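Local coordinates for putative immunoglobulin-blocking virulence protein (Mycoplasma mycoides subsp. capri, PDB 7ADK), which probably binds host immunoglobulin and blocks its action as a virulence factor of the mycoplasma, at residues K637-T642 with H664-E669; W375-V380 with G395-K400; K165-H170 with T341-R346; T133-E138 with D182-Q187. One frame throughout, in Å; residues are numbered along the deposited sequence.

Contact 1. Residues K637-T642 with H664-E669; sequences KITELT and HLSTGE
The carbonyl oxygen of Ile638 faces three N-H groups of the loop His664-Ser666, a convergence of several weak bonds on one acceptor. Ser666 N lies 3.1 Å from Ile638 O, while Leu665 N and His664 ND1 each stand 3.4 Å from it; all three bonds are bent and weak. The same isoleucine touches the histidine a second time. With its CG1 set between backbone N and carbonyl carbon (chi1 71°), it places that carbon over one face of the imidazole, 4.1 Å from the ring centroid, in a CH-pi contact. Thr639 O comes in the ring plane at the CE1 edge, and Leu641 CB approaches NE2 obliquely at 3.4 Å. Thr639 CG2 packs on Ser666 CA, and Lys637 CB lies against Ser666 O. In the second shell, His664 NE2 makes a weak bond to Lys676 O, Lys637 NZ reaches Leu662 O, and Thr639 OG1 pairs with Thr607 OG1. The loop thus lies against the residues leading into strand 640-643, which runs between strands 608-610 and 676-679 in a parallel sheet whose strands follow chain order, as in solenoid-like folds.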
loop_
_atom_site.group_PDB
_atom_site.type_symbol
_atom_site.label_atom_id
_atom_site.label_comp_id
_atom_site.label_asym_id
_atom_site.label_seq_id
_atom_site.Cartn_x
_atom_site.Cartn_y
_atom_site.Cartn_z
ATOM N N LYS A 637 11.637 25.583 -15.138
ATOM C CA LYS A 637 10.822 24.611 -15.887
ATOM C C LYS A 637 10.174 23.627 -14.921
ATOM O O LYS A 637 10.840 23.114 -14.030
ATOM C CB LYS A 637 11.685 23.857 -16.917
ATOM C CG LYS A 637 12.337 24.690 -18.028
ATOM C CD LYS A 637 11.298 25.323 -18.952
ATOM C CE LYS A 637 11.910 26.126 -20.103
ATOM N NZ LYS A 637 12.333 25.292 -21.242
ATOM N N ILE A 638 8.876 23.382 -15.057
ATOM C CA ILE A 638 8.158 22.475 -14.153
ATOM C C ILE A 638 8.194 21.056 -14.706
ATOM O O ILE A 638 8.253 20.860 -15.917
ATOM C CB ILE A 638 6.748 22.995 -13.796
ATOM C CG1 ILE A 638 5.762 22.919 -14.966
ATOM C CG2 ILE A 638 6.853 24.410 -13.208
ATOM C CD1 ILE A 638 4.330 23.313 -14.605
ATOM N N THR A 639 8.202 20.066 -13.817
ATOM C CA THR A 639 8.198 18.640 -14.161
ATOM C C THR A 639 6.806 18.036 -14.099
ATOM O O THR A 639 6.554 16.996 -14.693
ATOM C CB THR A 639 9.162 17.826 -13.281
ATOM O OG1 THR A 639 8.769 17.798 -11.936
ATOM C CG2 THR A 639 10.608 18.299 -13.319
ATOM N N GLU A 640 5.877 18.680 -13.407
ATOM C CA GLU A 640 4.567 18.136 -13.092
ATOM C C GLU A 640 3.527 19.242 -12.920
ATOM O O GLU A 640 3.816 20.286 -12.338
ATOM C CB GLU A 640 4.698 17.275 -11.839
ATOM C CG GLU A 640 3.456 16.456 -11.533
ATOM C CD GLU A 640 3.806 15.304 -10.593
ATOM O OE1 GLU A 640 3.520 14.132 -10.917
ATOM O OE2 GLU A 640 4.393 15.554 -9.522
ATOM N N LEU A 641 2.311 18.993 -13.405
ATOM C CA LEU A 641 1.186 19.916 -13.377
ATOM C C LEU A 641 -0.098 19.172 -13.033
ATOM O O LEU A 641 -0.601 18.416 -13.846
ATOM C CB LEU A 641 1.087 20.590 -14.755
ATOM C CG LEU A 641 -0.101 21.547 -14.919
ATOM C CD1 LEU A 641 0.042 22.778 -14.036
ATOM C CD2 LEU A 641 -0.236 21.974 -16.370
ATOM N N THR A 642 -0.667 19.418 -11.865
ATOM C CA THR A 642 -1.987 18.894 -11.500
ATOM C C THR A 642 -3.044 19.976 -11.684
ATOM O O THR A 642 -2.866 21.111 -11.263
ATOM C CB THR A 642 -2.020 18.303 -10.087
ATOM O OG1 THR A 642 -0.959 17.404 -9.884
ATOM C CG2 THR A 642 -3.311 17.533 -9.855
ATOM N N HIS A 664 6.534 23.867 -19.345
ATOM C CA HIS A 664 6.343 22.525 -18.822
ATOM C C HIS A 664 7.192 21.543 -19.647
ATOM O O HIS A 664 6.749 21.044 -20.678
ATOM C CB HIS A 664 4.846 22.228 -18.845
ATOM C CG HIS A 664 4.462 20.982 -18.122
ATOM N ND1 HIS A 664 5.346 20.158 -17.450
ATOM C CD2 HIS A 664 3.190 20.562 -17.901
ATOM C CE1 HIS A 664 4.582 19.277 -16.801
ATOM N NE2 HIS A 664 3.296 19.469 -17.082
ATOM N N LEU A 665 8.462 21.366 -19.274
ATOM C CA LEU A 665 9.468 20.597 -20.028
ATOM C C LEU A 665 10.470 19.862 -19.120
ATOM O O LEU A 665 11.627 19.675 -19.475
ATOM C CB LEU A 665 10.154 21.482 -21.084
ATOM C CG LEU A 665 10.831 20.689 -22.224
ATOM C CD1 LEU A 665 9.853 20.417 -23.347
ATOM C CD2 LEU A 665 12.015 21.453 -22.804
ATOM N N SER A 666 10.032 19.408 -17.950
ATOM C CA SER A 666 10.883 18.684 -16.993
ATOM C C SER A 666 12.052 19.563 -16.510
ATOM O O SER A 666 11.947 20.785 -16.563
ATOM C CB SER A 666 11.281 17.320 -17.578
ATOM O OG SER A 666 11.773 16.486 -16.570
ATOM N N THR A 667 13.177 19.013 -16.031
ATOM C CA THR A 667 14.397 19.838 -15.854
ATOM C C THR A 667 15.020 20.238 -17.207
ATOM O O THR A 667 15.517 21.357 -17.342
ATOM C CB THR A 667 15.425 19.176 -14.915
ATOM O OG1 THR A 667 16.434 20.097 -14.571
ATOM C CG2 THR A 667 16.156 17.965 -15.494
ATOM N N GLY A 668 14.981 19.377 -18.241
ATOM C CA GLY A 668 15.715 19.606 -19.497
ATOM C C GLY A 668 15.313 18.741 -20.692
ATOM O O GLY A 668 14.553 17.783 -20.561
ATOM N N GLU A 669 15.811 19.106 -21.877
ATOM C CA GLU A 669 15.271 18.696 -23.185
ATOM C C GLU A 669 15.574 17.253 -23.620
ATOM O O GLU A 669 14.777 16.628 -24.319
ATOM C CB GLU A 669 15.749 19.691 -24.257
ATOM C CG GLU A 669 17.241 19.577 -24.616
ATOM C CD GLU A 669 17.726 20.603 -25.656
ATOM O OE1 GLU A 669 16.902 21.228 -26.360
ATOM O OE2 GLU A 669 18.957 20.770 -25.808
#

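Contact 2. Residues W375-V380 with G395-K400; sequences WVKEDV and GIRFSK
Glu378 and Lys400 form a hydrogen-bonded antiparallel pair, joined by bonds of 2.9 Å from Glu378 N to Lys400 O and 2.8 Å from Lys400 N to Glu378 O, with the short strand axes 142° apart. This is an edge ladder of a mixed beta-sheet: strand 375-379 pairs with strand 396-403, and helix 381-387 lies in the connection between them. Asp379 with Ser399 is the following non-hydrogen-bonded pair, after which Val380 N donates to Phe398 O. On the face carrying Asp379 and Ser399, a salt bridge ties the strands diagonally. Asp379 CG, anti to the backbone N (chi1 -175°), carries the carboxylate toward Arg397, whose chain bends at chi3 to bring NE round to it. Lys377 lies on the same side, its CD 4.0 Å from Ser399 OG and its NZ 4.5 Å from Arg397 NH1, a proximity of like charges that the carboxylate probably eases. Val380 CG2 packs on Phe398 CB, and its CG1 on Lys400 CB at 3.9 Å. Further out, Arg397 NH2 bridges to Asp420 of strand 415-422, and Ser381 OG bonds to Asp379 OD1. The guanidinium holds the aspartate side-on through a single oxygen, its plane only 26° from that of the carboxylate: Arg397 NH1 meets the anti lone pair of Asp379 OD1 at 2.8 Å, while Arg397 NE meets Asp379 OD1 at 2.9 Å, nearly along the carbon-oxygen axis.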
loop_
_atom_site.group_PDB
_atom_site.type_symbol
_atom_site.label_atom_id
_atom_site.label_comp_id
_atom_site.label_asym_id
_atom_site.label_seq_id
_atom_site.Cartn_x
_atom_site.Cartn_y
_atom_site.Cartn_z
ATOM N N TRP A 375 19.605 24.079 26.708
ATOM C CA TRP A 375 18.326 24.366 27.346
ATOM C C TRP A 375 17.885 23.177 28.188
ATOM O O TRP A 375 18.218 22.035 27.876
ATOM C CB TRP A 375 17.276 24.695 26.283
ATOM C CG TRP A 375 17.562 25.932 25.500
ATOM C CD1 TRP A 375 18.447 26.035 24.488
ATOM C CD2 TRP A 375 17.037 27.274 25.696
ATOM N NE1 TRP A 375 18.521 27.340 24.059
ATOM C CE2 TRP A 375 17.672 28.149 24.771
ATOM C CE3 TRP A 375 16.066 27.835 26.548
ATOM C CZ2 TRP A 375 17.360 29.508 24.701
ATOM C CZ3 TRP A 375 15.746 29.197 26.482
ATOM C CH2 TRP A 375 16.392 30.036 25.564
ATOM N N VAL A 376 17.120 23.435 29.246
ATOM C CA VAL A 376 16.503 22.381 30.065
ATOM C C VAL A 376 14.999 22.609 30.190
ATOM O O VAL A 376 14.540 23.739 30.340
ATOM C CB VAL A 376 17.232 22.196 31.407
ATOM C CG1 VAL A 376 17.234 23.439 32.287
ATOM C CG2 VAL A 376 16.669 21.042 32.228
ATOM N N LYS A 377 14.231 21.526 30.071
ATOM C CA LYS A 377 12.768 21.502 30.067
ATOM C C LYS A 377 12.226 21.027 31.405
ATOM O O LYS A 377 12.664 20.013 31.937
ATOM C CB LYS A 377 12.286 20.608 28.915
ATOM C CG LYS A 377 10.763 20.499 28.776
ATOM C CD LYS A 377 10.319 19.706 27.536
ATOM C CE LYS A 377 10.738 18.222 27.519
ATOM N NZ LYS A 377 10.001 17.362 28.476
ATOM N N GLU A 378 11.221 21.715 31.910
ATOM C CA GLU A 378 10.429 21.314 33.069
ATOM C C GLU A 378 8.946 21.237 32.683
ATOM O O GLU A 378 8.426 22.159 32.066
ATOM C CB GLU A 378 10.709 22.291 34.225
ATOM C CG GLU A 378 9.877 21.997 35.475
ATOM C CD GLU A 378 10.222 22.846 36.707
ATOM O OE1 GLU A 378 9.349 22.999 37.589
ATOM O OE2 GLU A 378 11.367 23.325 36.858
ATOM N N ASP A 379 8.231 20.172 33.041
ATOM C CA ASP A 379 6.769 20.156 32.957
ATOM C C ASP A 379 6.141 21.017 34.070
ATOM O O ASP A 379 6.378 20.789 35.255
ATOM C CB ASP A 379 6.218 18.726 32.995
ATOM C CG ASP A 379 4.699 18.703 32.775
ATOM O OD1 ASP A 379 4.260 18.521 31.635
ATOM O OD2 ASP A 379 3.948 18.922 33.720
ATOM N N VAL A 380 5.291 21.967 33.684
ATOM C CA VAL A 380 4.620 22.910 34.587
ATOM C C VAL A 380 3.098 22.800 34.500
ATOM O O VAL A 380 2.385 23.714 34.894
ATOM C CB VAL A 380 5.123 24.351 34.378
ATOM C CG1 VAL A 380 6.621 24.444 34.651
ATOM C CG2 VAL A 380 4.812 24.931 33.001
ATOM N N GLY A 395 -4.695 15.616 26.999
ATOM C CA GLY A 395 -3.817 15.854 25.845
ATOM C C GLY A 395 -3.338 17.296 25.665
ATOM O O GLY A 395 -2.828 17.657 24.608
ATOM N N ILE A 396 -3.547 18.123 26.688
ATOM C CA ILE A 396 -3.062 19.496 26.836
ATOM C C ILE A 396 -1.886 19.444 27.817
ATOM O O ILE A 396 -2.035 18.873 28.892
ATOM C CB ILE A 396 -4.207 20.392 27.377
ATOM C CG1 ILE A 396 -5.349 20.586 26.367
ATOM C CG2 ILE A 396 -3.708 21.767 27.827
ATOM C CD1 ILE A 396 -6.689 20.886 26.991
ATOM N N ARG A 397 -0.735 20.034 27.487
ATOM C CA ARG A 397 0.435 20.175 28.376
ATOM C C ARG A 397 1.072 21.558 28.299
ATOM O O ARG A 397 1.131 22.149 27.226
ATOM C CB ARG A 397 1.494 19.129 28.043
ATOM C CG ARG A 397 1.266 17.762 28.673
ATOM C CD ARG A 397 2.462 16.856 28.395
ATOM N NE ARG A 397 3.680 17.378 29.036
ATOM C CZ ARG A 397 4.790 17.811 28.475
ATOM N NH1 ARG A 397 5.702 18.301 29.247
ATOM N NH2 ARG A 397 5.017 17.799 27.198
ATOM N N PHE A 398 1.626 22.038 29.407
ATOM C CA PHE A 398 2.479 23.225 29.462
ATOM C C PHE A 398 3.864 22.843 29.994
ATOM O O PHE A 398 3.981 22.202 31.036
ATOM C CB PHE A 398 1.847 24.318 30.328
ATOM C CG PHE A 398 0.567 24.934 29.805
ATOM C CD1 PHE A 398 -0.650 24.246 29.921
ATOM C CD2 PHE A 398 0.582 26.217 29.231
ATOM C CE1 PHE A 398 -1.839 24.839 29.466
ATOM C CE2 PHE A 398 -0.609 26.816 28.798
ATOM C CZ PHE A 398 -1.822 26.126 28.919
ATOM N N SER A 399 4.926 23.263 29.319
ATOM C CA SER A 399 6.304 23.057 29.761
ATOM C C SER A 399 7.106 24.346 29.672
ATOM O O SER A 399 6.860 25.194 28.832
ATOM C CB SER A 399 6.963 21.895 29.027
ATOM O OG SER A 399 7.045 22.055 27.669
ATOM N N LYS A 400 8.070 24.508 30.567
ATOM C CA LYS A 400 8.977 25.652 30.660
ATOM C C LYS A 400 10.336 25.232 30.109
ATOM O O LYS A 400 10.863 24.211 30.523
ATOM C CB LYS A 400 9.055 26.077 32.137
ATOM C CG LYS A 400 9.830 27.377 32.404
ATOM C CD LYS A 400 9.094 28.675 32.041
ATOM C CE LYS A 400 7.811 28.908 32.851
ATOM N NZ LYS A 400 8.058 29.093 34.289
#

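Contact 3. Residues K165-H170 with T341-R346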
loop_
_atom_site.group_PDB
_atom_site.type_symbol
_atom_site.label_atom_id
_atom_site.label_comp_id
_atom_site.label_asym_id
_atom_site.label_seq_id
_atom_site.Cartn_x
_atom_site.Cartn_y
_atom_site.Cartn_z
ATOM N N LYS A 165 14.384 40.621 7.534
ATOM C CA LYS A 165 15.848 40.566 7.390
ATOM C C LYS A 165 16.201 39.795 6.111
ATOM O O LYS A 165 15.680 38.698 5.938
ATOM C CB LYS A 165 16.391 39.860 8.648
ATOM C CG LYS A 165 17.868 39.461 8.613
ATOM C CD LYS A 165 18.269 38.923 9.993
ATOM C CE LYS A 165 19.677 38.320 9.984
ATOM N NZ LYS A 165 20.097 37.909 11.341
ATOM N N PRO A 166 17.055 40.294 5.209
ATOM C CA PRO A 166 17.470 39.551 4.028
ATOM C C PRO A 166 18.398 38.391 4.405
ATOM O O PRO A 166 19.484 38.584 4.949
ATOM C CB PRO A 166 18.146 40.581 3.120
ATOM C CG PRO A 166 18.673 41.624 4.098
ATOM C CD PRO A 166 17.648 41.614 5.228
ATOM N N TYR A 167 17.992 37.168 4.083
ATOM C CA TYR A 167 18.815 35.975 4.294
ATOM C C TYR A 167 20.050 35.967 3.368
ATOM O O TYR A 167 19.972 36.460 2.244
ATOM C CB TYR A 167 17.931 34.748 4.076
ATOM C CG TYR A 167 18.549 33.416 4.455
ATOM C CD1 TYR A 167 19.330 32.691 3.534
ATOM C CD2 TYR A 167 18.303 32.883 5.728
ATOM C CE1 TYR A 167 19.887 31.454 3.903
ATOM C CE2 TYR A 167 18.854 31.645 6.099
ATOM C CZ TYR A 167 19.643 30.924 5.184
ATOM O OH TYR A 167 20.169 29.724 5.536
ATOM N N GLN A 168 21.177 35.384 3.793
ATOM C CA GLN A 168 22.289 35.054 2.896
ATOM C C GLN A 168 22.892 33.670 3.166
ATOM O O GLN A 168 23.117 33.279 4.311
ATOM C CB GLN A 168 23.304 36.199 2.854
ATOM C CG GLN A 168 24.573 35.813 2.093
ATOM C CD GLN A 168 25.365 36.972 1.534
ATOM O OE1 GLN A 168 24.872 38.045 1.267
ATOM N NE2 GLN A 168 26.613 36.763 1.252
ATOM N N ASN A 169 23.131 32.927 2.086
ATOM C CA ASN A 169 23.566 31.540 2.085
ATOM C C ASN A 169 25.100 31.410 2.192
ATOM O O ASN A 169 25.585 30.766 3.118
ATOM C CB ASN A 169 22.980 30.866 0.833
ATOM C CG ASN A 169 22.721 29.389 1.054
ATOM O OD1 ASN A 169 23.578 28.640 1.476
ATOM N ND2 ASN A 169 21.520 28.920 0.837
ATOM N N HIS A 170 25.883 32.044 1.311
ATOM C CA HIS A 170 27.347 32.064 1.443
ATOM C C HIS A 170 27.790 33.124 2.449
ATOM O O HIS A 170 28.014 34.290 2.136
ATOM C CB HIS A 170 28.064 32.184 0.094
ATOM C CG HIS A 170 28.091 30.911 -0.718
ATOM N ND1 HIS A 170 27.705 29.636 -0.289
ATOM C CD2 HIS A 170 28.606 30.806 -1.973
ATOM C CE1 HIS A 170 27.959 28.808 -1.313
ATOM N NE2 HIS A 170 28.496 29.487 -2.336
ATOM N N THR A 341 28.516 23.935 6.896
ATOM C CA THR A 341 28.525 24.039 8.365
ATOM C C THR A 341 28.499 25.471 8.856
ATOM O O THR A 341 27.880 25.748 9.869
ATOM C CB THR A 341 29.698 23.299 9.018
ATOM O OG1 THR A 341 30.947 23.793 8.603
ATOM C CG2 THR A 341 29.664 21.815 8.717
ATOM N N SER A 342 29.126 26.413 8.154
ATOM C CA SER A 342 29.082 27.833 8.533
ATOM C C SER A 342 27.675 28.415 8.403
ATOM O O SER A 342 27.247 29.164 9.279
ATOM C CB SER A 342 30.079 28.648 7.712
ATOM O OG SER A 342 29.789 28.534 6.343
ATOM N N ARG A 343 26.914 28.024 7.372
ATOM C CA ARG A 343 25.487 28.339 7.243
ATOM C C ARG A 343 24.665 27.695 8.353
ATOM O O ARG A 343 23.944 28.406 9.039
ATOM C CB ARG A 343 24.975 27.921 5.860
ATOM C CG ARG A 343 23.545 28.411 5.546
ATOM C CD ARG A 343 22.677 27.342 4.881
ATOM N NE ARG A 343 23.303 26.817 3.664
ATOM C CZ ARG A 343 23.389 25.560 3.281
ATOM N NH1 ARG A 343 22.742 24.606 3.866
ATOM N NH2 ARG A 343 24.151 25.240 2.289
ATOM N N LEU A 344 24.777 26.385 8.597
ATOM C CA LEU A 344 24.031 25.727 9.675
ATOM C C LEU A 344 24.380 26.263 11.076
ATOM O O LEU A 344 23.494 26.387 11.914
ATOM C CB LEU A 344 24.225 24.205 9.619
ATOM C CG LEU A 344 23.239 23.460 8.710
ATOM C CD1 LEU A 344 23.641 23.487 7.250
ATOM C CD2 LEU A 344 23.102 22.012 9.145
ATOM N N ARG A 345 25.636 26.640 11.334
ATOM C CA ARG A 345 26.047 27.295 12.587
ATOM C C ARG A 345 25.368 28.644 12.745
ATOM O O ARG A 345 24.774 28.913 13.782
ATOM C CB ARG A 345 27.573 27.438 12.645
ATOM C CG ARG A 345 28.052 27.664 14.088
ATOM C CD ARG A 345 29.553 27.949 14.191
ATOM N NE ARG A 345 30.362 26.926 13.502
ATOM C CZ ARG A 345 31.003 27.060 12.357
ATOM N NH1 ARG A 345 31.151 28.192 11.751
ATOM N NH2 ARG A 345 31.546 26.039 11.782
ATOM N N ARG A 346 25.433 29.495 11.720
ATOM C CA ARG A 346 24.777 30.801 11.709
ATOM C C ARG A 346 23.278 30.657 11.915
ATOM O O ARG A 346 22.736 31.341 12.771
ATOM C CB ARG A 346 25.174 31.526 10.417
ATOM C CG ARG A 346 24.783 33.012 10.351
ATOM C CD ARG A 346 23.302 33.301 10.093
ATOM N NE ARG A 346 22.793 32.537 8.948
ATOM C CZ ARG A 346 23.015 32.758 7.682
ATOM N NH1 ARG A 346 23.615 33.805 7.218
ATOM N NH2 ARG A 346 22.607 31.886 6.832
#
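Arg346 and Arg343, one helical turn apart, reach together from helix 339-351 to the loop residues Tyr167, Gln168 and Asn169, and with Asn169 they bury the most surface here. The case illustrates how arginines can fasten an irregular chain by grasping its backbone as well as its side chains. Arg346 bends at chi2 and chi3 and presents its guanidinium end-on to Gln168 O, which accepts hydrogen bonds of 2.9 Å from Arg346 NH2 and 3.0 Å from Arg346 NH1. Both bonds lie close to the guanidinium plane, so one carbonyl oxygen is held in a fork. The same group also stands over the face of the Tyr167 ring, its CZ 4.9 Å from the centroid, a cation-pi contact in which the two planes are inclined by 59°. Arg343 works through a different nitrogen: its NE donates to Asn169 OD1 at 2.9 Å, from above the plane of the asparagine carbonyl, with amide and guanidinium turned 69° against each other. Its aliphatic part is used too, for Arg343 CD lies 3.5 Å from Tyr167 OH. That hydroxyl makes its hydrogen bond with Asp347 OD2, the residue following Arg346 on the helix. Tyr167 and Asn169 are buried, and the second shell satisfies the asparagine: Asn169 ND2 bonds to Asn582 O and Asn169 N to Asp597 OD1. The loop, leading from helix 153-157 to strand 174-178, therefore runs between helix 339-351 and the segments around Asn582 and Asp597.

Contact 4. Residues T133-E138 with D182-Q187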
loop_
_atom_site.group_PDB
_atom_site.type_symbol
_atom_site.label_atom_id
_atom_site.label_comp_id
_atom_site.label_asym_id
_atom_site.label_seq_id
_atom_site.Cartn_x
_atom_site.Cartn_y
_atom_site.Cartn_z
ATOM N N THR A 133 46.198 29.064 6.025
ATOM C CA THR A 133 46.674 27.733 6.448
ATOM C C THR A 133 45.669 26.660 6.041
ATOM O O THR A 133 44.472 26.864 6.221
ATOM C CB THR A 133 46.979 27.680 7.955
ATOM O OG1 THR A 133 47.388 26.384 8.315
ATOM C CG2 THR A 133 45.816 28.038 8.874
ATOM N N ILE A 134 46.121 25.535 5.470
ATOM C CA ILE A 134 45.223 24.452 4.993
ATOM C C ILE A 134 45.557 23.033 5.494
ATOM O O ILE A 134 44.707 22.147 5.444
ATOM C CB ILE A 134 45.004 24.499 3.455
ATOM C CG1 ILE A 134 46.109 23.822 2.627
ATOM C CG2 ILE A 134 44.726 25.920 2.953
ATOM C CD1 ILE A 134 45.805 23.760 1.144
ATOM N N ALA A 135 46.769 22.819 5.997
ATOM C CA ALA A 135 47.247 21.555 6.559
ATOM C C ALA A 135 48.295 21.798 7.665
ATOM O O ALA A 135 49.360 21.190 7.687
ATOM C CB ALA A 135 47.735 20.663 5.422
ATOM N N GLY A 136 48.064 22.792 8.524
ATOM C CA GLY A 136 49.083 23.434 9.357
ATOM C C GLY A 136 49.949 24.409 8.558
ATOM O O GLY A 136 50.016 25.592 8.890
ATOM N N ILE A 137 50.514 23.935 7.446
ATOM C CA ILE A 137 51.365 24.676 6.511
ATOM C C ILE A 137 50.680 25.953 6.015
ATOM O O ILE A 137 49.544 25.927 5.555
ATOM C CB ILE A 137 51.785 23.748 5.342
ATOM C CG1 ILE A 137 52.523 22.479 5.826
ATOM C CG2 ILE A 137 52.625 24.456 4.285
ATOM C CD1 ILE A 137 53.796 22.706 6.631
ATOM N N GLU A 138 51.381 27.077 6.106
ATOM C CA GLU A 138 50.968 28.364 5.541
ATOM C C GLU A 138 51.180 28.379 4.019
ATOM O O GLU A 138 52.250 28.016 3.530
ATOM C CB GLU A 138 51.767 29.514 6.172
ATOM C CG GLU A 138 51.681 29.625 7.700
ATOM C CD GLU A 138 50.274 29.870 8.253
ATOM O OE1 GLU A 138 50.038 29.562 9.435
ATOM O OE2 GLU A 138 49.405 30.408 7.545
ATOM N N ASP A 182 55.976 21.439 -3.001
ATOM C CA ASP A 182 56.433 20.111 -2.581
ATOM C C ASP A 182 56.155 19.885 -1.082
ATOM O O ASP A 182 55.566 18.883 -0.688
ATOM C CB ASP A 182 57.930 19.920 -2.916
ATOM C CG ASP A 182 58.383 20.205 -4.365
ATOM O OD1 ASP A 182 59.460 19.715 -4.764
ATOM O OD2 ASP A 182 57.705 20.923 -5.120
ATOM N N LYS A 183 56.478 20.888 -0.249
ATOM C CA LYS A 183 56.273 20.885 1.212
ATOM C C LYS A 183 54.798 20.717 1.622
ATOM O O LYS A 183 54.507 19.989 2.567
ATOM C CB LYS A 183 56.893 22.156 1.833
ATOM C CG LYS A 183 57.881 21.889 2.976
ATOM C CD LYS A 183 59.235 21.312 2.538
ATOM C CE LYS A 183 60.116 22.343 1.836
ATOM N NZ LYS A 183 61.422 21.818 1.458
ATOM N N LEU A 184 53.859 21.339 0.904
ATOM C CA LEU A 184 52.420 21.186 1.136
ATOM C C LEU A 184 51.908 19.822 0.683
ATOM O O LEU A 184 51.188 19.168 1.429
ATOM C CB LEU A 184 51.650 22.314 0.422
ATOM C CG LEU A 184 50.114 22.195 0.492
ATOM C CD1 LEU A 184 49.580 22.365 1.913
ATOM C CD2 LEU A 184 49.513 23.255 -0.413
ATOM N N LYS A 185 52.225 19.386 -0.540
ATOM C CA LYS A 185 51.605 18.153 -1.063
ATOM C C LYS A 185 52.110 16.882 -0.383
ATOM O O LYS A 185 51.350 15.933 -0.247
ATOM C CB LYS A 185 51.627 18.103 -2.593
ATOM C CG LYS A 185 52.998 17.902 -3.229
ATOM C CD LYS A 185 52.880 18.115 -4.738
ATOM C CE LYS A 185 54.184 17.794 -5.464
ATOM N NZ LYS A 185 54.132 18.251 -6.862
ATOM N N GLU A 186 53.320 16.888 0.172
ATOM C CA GLU A 186 53.794 15.808 1.043
ATOM C C GLU A 186 53.194 15.847 2.457
ATOM O O GLU A 186 52.986 14.798 3.060
ATOM C CB GLU A 186 55.327 15.787 1.075
ATOM C CG GLU A 186 55.988 15.556 -0.292
ATOM C CD GLU A 186 55.302 14.520 -1.184
ATOM O OE1 GLU A 186 55.213 14.738 -2.409
ATOM O OE2 GLU A 186 54.858 13.483 -0.661
ATOM N N GLN A 187 52.815 17.019 2.975
ATOM C CA GLN A 187 51.988 17.097 4.184
ATOM C C GLN A 187 50.587 16.521 3.938
ATOM O O GLN A 187 50.069 15.760 4.753
ATOM C CB GLN A 187 51.926 18.547 4.688
ATOM C CG GLN A 187 50.976 18.797 5.864
ATOM C CD GLN A 187 51.454 18.259 7.198
ATOM O OE1 GLN A 187 52.207 17.309 7.301
ATOM N NE2 GLN A 187 51.042 18.858 8.279
#
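Leu184 and Ile134 make the close-packed half of this contact, where a short turn rests on the first residues of a helix. Leu184 CG is anti to the backbone N (chi1 175°), and from there Leu184 CD1 meets Ile134 CG1 at 3.8 Å, the two side chains crossing at about a right angle. The end of Ile134 straddles the leucine fork, with CD1 4.1 Å from both Leu184 CD1 and Leu184 CD2. Ala135 CB and Ile137 CB each approach the same Leu184 CD1 more loosely, at 4.3 Å, so a single methyl is touched by three residues of the turn. One turn further along the helix the contact becomes more polar and more open. Gln187, partly exposed, lays its CG against Ala135 CB at 3.8 Å and bends at chi2. Its amide nitrogen NE2 then donates to Ala135 O at 2.9 Å in a nearly straight bond of 168°, with the acceptor in the amide plane of the glutamine. Ile137, also partly exposed, brings its CG1 to 4.0 Å from Gln187 CG. Apolar packing on Leu184 is thus joined to a single side-chain-to-backbone hydrogen bond at Gln187. The turn links strand 130-133 to strand 138-144, and Leu307 of helix 301-308 touches both Ile134 and Leu184, so that helix 182-194, the turn and helix 301-308 meet at this point.

In the fold
The four contacts lie well apart, and none touches another. Along the chain, contacts 4 and 3 come first and interleave, since 182-187 falls between the two segments of contact 3; their centres are about 29 Å apart. Contact 2 follows, and contact 1 closes the series. Contact 2 belongs to the mixed sheet that includes strands 375-379 and 396-403, whereas contact 1 sits on a separate parallel sheet, about 46 Å away between centres and across the chain's centre. Contact 3, about 30 Å from each by centres, joins an early loop to helix 339-351 across 170 intervening residues, while contacts 1 and 2 span only 21 and 14.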